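Local coordinates for aminopeptidase N family protein (Idiomarina loihiensis L2TR, PDB 4FGM) that binds a zinc ion through an HExxH-type site and probably acts as a metal-dependent aminopeptidase of the M61 family, at residues L62-K65 with R71-L74; I521-L526 with Q531-I536; Y258-N263 with G322-K327. All coordinates share one frame; numbering follows the deposited sequence.

Contact 1: L62-K65 with R71-L74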
# COMPACT_ATOMS: atom_id res chain seq x y z
N LEU A 62 6.02 -41.63 -0.14
CA LEU A 62 6.64 -41.37 -1.43
C LEU A 62 7.82 -40.43 -1.22
O LEU A 62 7.71 -39.43 -0.52
CB LEU A 62 5.64 -40.74 -2.39
CG LEU A 62 6.12 -40.44 -3.81
CD1 LEU A 62 6.49 -41.73 -4.53
CD2 LEU A 62 5.03 -39.72 -4.57
N PRO A 63 8.97 -40.75 -1.81
CA PRO A 63 10.15 -39.90 -1.66
C PRO A 63 9.96 -38.53 -2.32
O PRO A 63 9.37 -38.42 -3.40
CB PRO A 63 11.25 -40.70 -2.34
CG PRO A 63 10.78 -42.13 -2.18
CD PRO A 63 9.32 -42.01 -2.49
N VAL A 64 10.45 -37.50 -1.65
CA VAL A 64 10.37 -36.14 -2.16
C VAL A 64 11.60 -35.40 -1.65
O VAL A 64 11.95 -35.52 -0.48
CB VAL A 64 9.10 -35.41 -1.65
CG1 VAL A 64 9.05 -35.45 -0.13
CG2 VAL A 64 9.09 -33.98 -2.14
N LYS A 65 12.29 -34.67 -2.52
CA LYS A 65 13.47 -33.93 -2.10
C LYS A 65 13.30 -32.46 -2.47
O LYS A 65 12.66 -32.13 -3.47
CB LYS A 65 14.75 -34.47 -2.78
CG LYS A 65 14.79 -34.28 -4.28
CD LYS A 65 16.20 -34.01 -4.80
CE LYS A 65 16.97 -35.28 -5.14
NZ LYS A 65 17.25 -36.13 -3.95
N ARG A 71 11.41 -25.05 -4.17
CA ARG A 71 10.98 -26.08 -5.10
C ARG A 71 11.28 -27.50 -4.64
O ARG A 71 12.38 -27.80 -4.16
CB ARG A 71 11.62 -25.83 -6.48
CG ARG A 71 11.08 -26.69 -7.63
CD ARG A 71 11.61 -26.21 -8.98
NE ARG A 71 11.06 -24.90 -9.35
CZ ARG A 71 9.99 -24.73 -10.12
NH1 ARG A 71 9.36 -25.78 -10.62
NH2 ARG A 71 9.55 -23.51 -10.37
N TRP A 72 10.28 -28.37 -4.78
CA TRP A 72 10.42 -29.77 -4.40
C TRP A 72 10.20 -30.67 -5.61
O TRP A 72 9.50 -30.30 -6.56
CB TRP A 72 9.39 -30.13 -3.32
CG TRP A 72 9.70 -29.58 -1.96
CD1 TRP A 72 10.31 -30.23 -0.93
CD2 TRP A 72 9.43 -28.26 -1.50
NE1 TRP A 72 10.44 -29.40 0.15
CE2 TRP A 72 9.90 -28.18 -0.17
CE3 TRP A 72 8.83 -27.13 -2.07
CZ2 TRP A 72 9.80 -27.01 0.59
CZ3 TRP A 72 8.73 -25.97 -1.32
CH2 TRP A 72 9.21 -25.92 0.01
N GLN A 73 10.80 -31.86 -5.58
CA GLN A 73 10.65 -32.83 -6.66
C GLN A 73 10.18 -34.17 -6.09
O GLN A 73 10.82 -34.73 -5.19
CB GLN A 73 11.97 -33.01 -7.41
CG GLN A 73 11.85 -33.83 -8.68
CD GLN A 73 13.14 -33.90 -9.47
OE1 GLN A 73 14.16 -34.42 -8.99
NE2 GLN A 73 13.12 -33.37 -10.68
N LEU A 74 9.07 -34.67 -6.62
CA LEU A 74 8.47 -35.93 -6.18
C LEU A 74 8.98 -37.14 -6.94
O LEU A 74 9.32 -37.04 -8.13
CB LEU A 74 6.95 -35.89 -6.35
CG LEU A 74 6.08 -34.92 -5.55
CD1 LEU A 74 4.70 -34.87 -6.17
CD2 LEU A 74 6.01 -35.36 -4.09
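Val64 and Leu74 meet across a two-stranded antiparallel pairing, on the face that also carries Trp72, where the methyl CG2 of Val64 rests 3.9 Å from CD2 of Leu74. The two side chains run at a slant to each other, and CD2 of Leu74 reaches CB of Val64 as well. Val64 turns CG2 opposite its own backbone N, which also carries this methyl to within 4.0 Å of CB of Trp72, so one branch spans both neighbours on the facing strand. Leu62 adds a looser touch, its CD2 4.5 Å from CD2 of Leu74. This is the tightly packed part: Leu53 and Ala55 of strand 53-57 press on the same apolar group, and Val81 closes over Leu62 and Leu74.

Between the strands, Lys65 and Gln73 form the hydrogen-bonded pair. Lys65 N gives to Gln73 O at 3.0 Å, with the donor tilted 20° from the carbonyl plane, and Gln73 N returns a bond to Lys65 O at 2.8 Å. Weak CA-H...O contacts flank them, from Val64 CA to Gln73 O and from Trp72 CA to Lys65 O.

On the other face the fit is slack and open to solvent. Lys65 CG and Gln73 CB come no nearer than 4.4 Å, and beyond them the bent lysine and the extended glutamine part company. Arg71 leads away too, toward salt bridges with Glu30, Glu116 and Glu295.

Strand 71-74 also pairs with strand 30-32 and strand 60-68 with strand 53-57, so the arrangement is that of an antiparallel beta hairpin set into the beta-rich N-terminal region of an M61 peptidase, with one apolar and one polar face.

Contact 2: I521-L526 with Q531-I536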
# COMPACT_ATOMS: atom_id res chain seq x y z
N ILE A 521 21.46 13.89 22.94
CA ILE A 521 21.26 13.90 24.37
C ILE A 521 21.19 15.32 24.95
O ILE A 521 20.51 15.56 25.95
CB ILE A 521 22.39 13.05 25.02
CG1 ILE A 521 21.75 11.98 25.89
CG2 ILE A 521 23.42 13.91 25.73
CD1 ILE A 521 20.90 11.02 25.08
N ALA A 522 21.88 16.26 24.33
CA ALA A 522 21.85 17.64 24.79
C ALA A 522 22.08 18.61 23.63
O ALA A 522 22.74 18.27 22.65
CB ALA A 522 22.90 17.87 25.87
N ILE A 523 21.50 19.79 23.75
CA ILE A 523 21.65 20.85 22.76
C ILE A 523 22.06 22.08 23.56
O ILE A 523 21.37 22.47 24.50
CB ILE A 523 20.32 21.12 22.01
CG1 ILE A 523 19.92 19.89 21.19
CG2 ILE A 523 20.48 22.33 21.09
CD1 ILE A 523 18.47 19.89 20.77
N ASP A 524 23.19 22.68 23.20
CA ASP A 524 23.70 23.85 23.91
C ASP A 524 23.86 23.54 25.41
O ASP A 524 23.64 24.40 26.27
CB ASP A 524 22.73 25.03 23.72
CG ASP A 524 23.42 26.38 23.85
OD1 ASP A 524 24.64 26.40 24.15
OD2 ASP A 524 22.75 27.41 23.65
N HIS A 525 24.24 22.30 25.71
CA HIS A 525 24.44 21.83 27.08
C HIS A 525 23.15 21.64 27.87
O HIS A 525 23.19 21.45 29.08
CB HIS A 525 25.38 22.79 27.83
CG HIS A 525 26.67 23.02 27.12
ND1 HIS A 525 27.69 22.09 27.11
CD2 HIS A 525 27.09 24.04 26.33
CE1 HIS A 525 28.67 22.52 26.34
NE2 HIS A 525 28.34 23.70 25.86
N LEU A 526 22.01 21.69 27.19
CA LEU A 526 20.73 21.50 27.85
C LEU A 526 20.09 20.18 27.44
O LEU A 526 20.09 19.80 26.27
CB LEU A 526 19.78 22.66 27.52
CG LEU A 526 20.23 24.02 28.06
CD1 LEU A 526 19.22 25.09 27.66
CD2 LEU A 526 20.35 23.94 29.59
N GLN A 531 9.85 17.15 25.59
CA GLN A 531 9.39 18.34 26.29
C GLN A 531 10.19 19.60 26.00
O GLN A 531 9.63 20.68 25.87
CB GLN A 531 9.42 18.10 27.80
CG GLN A 531 8.52 16.98 28.31
CD GLN A 531 7.05 17.34 28.25
OE1 GLN A 531 6.45 17.34 27.18
NE2 GLN A 531 6.47 17.67 29.40
N SER A 532 11.51 19.46 25.90
CA SER A 532 12.35 20.64 25.71
C SER A 532 12.85 21.00 24.32
O SER A 532 13.24 22.15 24.10
CB SER A 532 13.57 20.53 26.64
OG SER A 532 14.43 19.49 26.23
N VAL A 533 12.84 20.06 23.38
CA VAL A 533 13.40 20.36 22.06
C VAL A 533 12.87 21.59 21.34
O VAL A 533 13.66 22.33 20.74
CB VAL A 533 13.31 19.12 21.12
CG1 VAL A 533 11.86 18.85 20.72
CG2 VAL A 533 14.20 19.35 19.91
N LYS A 534 11.57 21.83 21.37
CA LYS A 534 11.02 23.01 20.70
C LYS A 534 11.30 24.32 21.46
O LYS A 534 11.52 25.36 20.85
CB LYS A 534 9.52 22.80 20.47
CG LYS A 534 9.24 21.51 19.72
CD LYS A 534 7.76 21.31 19.44
CE LYS A 534 7.24 22.31 18.42
NZ LYS A 534 5.77 22.18 18.21
N ARG A 535 11.28 24.27 22.79
CA ARG A 535 11.58 25.44 23.61
C ARG A 535 13.01 25.86 23.28
O ARG A 535 13.28 27.02 22.95
CB ARG A 535 11.51 25.11 25.11
CG ARG A 535 10.11 25.10 25.71
CD ARG A 535 9.99 24.05 26.82
NE ARG A 535 11.27 23.79 27.49
CZ ARG A 535 11.43 22.90 28.47
NH1 ARG A 535 10.40 22.19 28.90
NH2 ARG A 535 12.63 22.72 29.02
N ILE A 536 13.92 24.90 23.37
CA ILE A 536 15.33 25.12 23.09
C ILE A 536 15.57 25.74 21.71
O ILE A 536 16.37 26.67 21.57
CB ILE A 536 16.14 23.80 23.21
CG1 ILE A 536 16.12 23.30 24.66
CG2 ILE A 536 17.57 24.00 22.74
CD1 ILE A 536 16.69 21.91 24.84
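This is an apolar strand-to-helix contact inside a domain consistent with a PDZ fold: the end of strand 519-523 and the tight turn after it pack against the short helix 533-537 that soon follows in the chain. No hydrogen bond crosses between the segments; hydrocarbon alone fills the interface. The first segment is shaped by a type I' beta turn from Ile523 to Leu526, with Asp524 and His525 at its corners. Ile523 and Leu526 bond to each other through both backbone N-H groups, and this sets their side chains together toward the helix.

Ile536 meets both of them, one with each branch. Its CG2 lies against CG2 of Ile523 at 3.7 Å, while its CD1, at the end of the extended CG1 arm, comes to 4.2 Å from CB of Leu526. The longer arm of Ile523 goes elsewhere: with CG1 beside the backbone N (chi1 -65°), CD1 extends toward Val533, one helical turn before Ile536.

Ile523, Val533 and Ile536 are buried, and Ile548 and Phe487 also pack on Ile523, whereas Leu526 lies at the solvent edge. Nearby, Asp524 OD2 is hydrogen-bonded to Tyr540 OH, and Ser532 OG to Gln527 O. The loosest of the three apolar touches, Ile523 CD1 to Val533 CG2, measures 4.4 Å.

Contact 3: Y258-N263 with G322-K327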
# COMPACT_ATOMS: atom_id res chain seq x y z
N TYR A 258 -19.29 11.89 16.03
CA TYR A 258 -20.08 12.41 14.92
C TYR A 258 -19.24 12.92 13.76
O TYR A 258 -19.38 12.45 12.62
CB TYR A 258 -20.99 13.54 15.39
CG TYR A 258 -21.89 14.08 14.30
CD1 TYR A 258 -22.97 13.34 13.82
CD2 TYR A 258 -21.63 15.32 13.70
CE1 TYR A 258 -23.78 13.81 12.78
CE2 TYR A 258 -22.43 15.81 12.66
CZ TYR A 258 -23.50 15.04 12.21
OH TYR A 258 -24.29 15.51 11.17
N GLU A 259 -18.36 13.87 14.05
CA GLU A 259 -17.52 14.47 13.02
C GLU A 259 -16.39 13.60 12.48
O GLU A 259 -15.93 12.65 13.12
CB GLU A 259 -16.91 15.77 13.54
CG GLU A 259 -17.91 16.89 13.81
CD GLU A 259 -18.68 17.29 12.57
OE1 GLU A 259 -18.08 17.29 11.47
OE2 GLU A 259 -19.87 17.63 12.69
N MSE A 260 -15.95 13.96 11.28
CA MSE A 260 -14.86 13.30 10.59
C MSE A 260 -13.57 13.72 11.30
O MSE A 260 -13.48 14.83 11.82
CB MSE A 260 -14.82 13.80 9.14
CG MSE A 260 -13.56 13.44 8.37
SE MSE A 260 -13.45 11.55 7.95
CE MSE A 260 -15.27 11.32 7.30
N ASN A 261 -12.59 12.82 11.34
CA ASN A 261 -11.30 13.13 11.94
C ASN A 261 -10.21 12.57 11.03
O ASN A 261 -10.49 11.79 10.13
CB ASN A 261 -11.19 12.55 13.37
CG ASN A 261 -11.35 11.05 13.42
OD1 ASN A 261 -10.53 10.30 12.88
ND2 ASN A 261 -12.41 10.59 14.07
N ASP A 262 -8.96 12.97 11.25
CA ASP A 262 -7.85 12.53 10.42
C ASP A 262 -7.63 11.02 10.38
O ASP A 262 -7.28 10.47 9.34
CB ASP A 262 -6.56 13.23 10.86
CG ASP A 262 -6.61 14.73 10.64
OD1 ASP A 262 -7.73 15.30 10.69
OD2 ASP A 262 -5.54 15.34 10.42
N ASN A 263 -7.84 10.35 11.51
CA ASN A 263 -7.64 8.91 11.56
C ASN A 263 -8.66 8.13 10.75
O ASN A 263 -8.28 7.25 9.97
CB ASN A 263 -7.64 8.43 13.01
CG ASN A 263 -6.55 9.07 13.82
OD1 ASN A 263 -5.40 9.15 13.38
ND2 ASN A 263 -6.89 9.53 15.01
N GLY A 322 -18.11 13.42 -1.55
CA GLY A 322 -18.65 14.20 -0.46
C GLY A 322 -18.35 13.73 0.96
O GLY A 322 -19.07 14.08 1.88
N ILE A 323 -17.30 12.94 1.13
CA ILE A 323 -16.95 12.46 2.47
C ILE A 323 -16.16 13.56 3.19
O ILE A 323 -16.38 13.83 4.37
CB ILE A 323 -16.09 11.17 2.41
CG1 ILE A 323 -16.84 10.07 1.64
CG2 ILE A 323 -15.78 10.68 3.81
CD1 ILE A 323 -18.16 9.68 2.24
N ILE A 324 -15.23 14.19 2.46
CA ILE A 324 -14.41 15.26 3.02
C ILE A 324 -14.53 16.53 2.17
O ILE A 324 -14.70 16.46 0.95
CB ILE A 324 -12.92 14.87 3.08
CG1 ILE A 324 -12.39 14.62 1.67
CG2 ILE A 324 -12.75 13.64 3.98
CD1 ILE A 324 -10.90 14.42 1.60
N ASP A 325 -14.46 17.70 2.81
CA ASP A 325 -14.56 18.96 2.09
C ASP A 325 -13.24 19.30 1.40
O ASP A 325 -12.27 18.56 1.50
CB ASP A 325 -14.96 20.10 3.03
CG ASP A 325 -13.95 20.32 4.14
OD1 ASP A 325 -12.73 20.29 3.87
OD2 ASP A 325 -14.38 20.56 5.29
N GLU A 326 -13.21 20.43 0.70
CA GLU A 326 -12.01 20.83 -0.01
C GLU A 326 -10.86 21.25 0.91
O GLU A 326 -9.70 21.22 0.50
CB GLU A 326 -12.32 21.97 -1.00
CG GLU A 326 -11.89 23.37 -0.57
CD GLU A 326 -12.80 23.97 0.48
OE1 GLU A 326 -13.78 23.31 0.88
OE2 GLU A 326 -12.52 25.11 0.91
N LYS A 327 -11.17 21.63 2.14
CA LYS A 327 -10.14 22.03 3.09
C LYS A 327 -9.32 20.80 3.47
O LYS A 327 -8.09 20.81 3.40
CB LYS A 327 -10.76 22.66 4.34
CG LYS A 327 -11.43 24.03 4.11
CD LYS A 327 -10.41 25.13 3.83
CE LYS A 327 -11.07 26.50 3.66
NZ LYS A 327 -11.08 26.97 2.24
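Met260, built as selenomethionine, lays its terminal methyl CE over the CG2 branch of Ile323, the two side chains crossing at a slant. The contact joins the residues leading into helix 262-277 of the zinc-peptidase domain, the helix that carries the HExxH zinc motif further along, to the link between helices 308-320 and 326-342, where Ile323 lies.

Both helix starts near this apolar patch are capped: Asn261 is the N-cap of helix 262-277, its OD1 accepting from Tyr264 N, and Asp325 that of helix 326-342, its OD1 taking a bond from Arg328 N and a weak one from Lys327 N. Gly322 ends the preceding helix in a Schellman motif. Asp262 ties the two helices together through salt bridges to Arg328 and Lys331.

Leu268 of helix 262-277 packs on both Met260 and Ile323, and Ile207 of helix 197-215 also touches Ile323. The CG of Met260 passes 4.5 Å from CG2 of Ile324, a much looser touch than the one to Ile323, since the end of Ile324 leads away. The chain of Met260 starts with CG opposite the backbone N (chi1 168°) and then bends at both later torsions, which folds CE back onto Ile323, 3.6 Å from its CG2 and 4.0 Å from its carbonyl O.

Overall arrangement
From the N terminus, contact 1 comes first, closing the short loop of a hairpin in the beta-rich N-terminal region. Contact 3 follows and makes the longest closure: 58 residues, just over half of them helical and including the zinc ligands His273, His277 and Glu307, lie between its segments. Contact 2 comes last, bridging just four residues near the C-terminal end. The three stand in series, none nested in or crossing another. Contacts 1 and 3 lie on opposite sides of the chain's centre, their own centres about 56 Å apart; those of contacts 2 and 3 are about 36 Å apart. Contacts 1 and 2 close short local links, whereas contact 3 ties together the starts of two peptidase helices far apart in sequence.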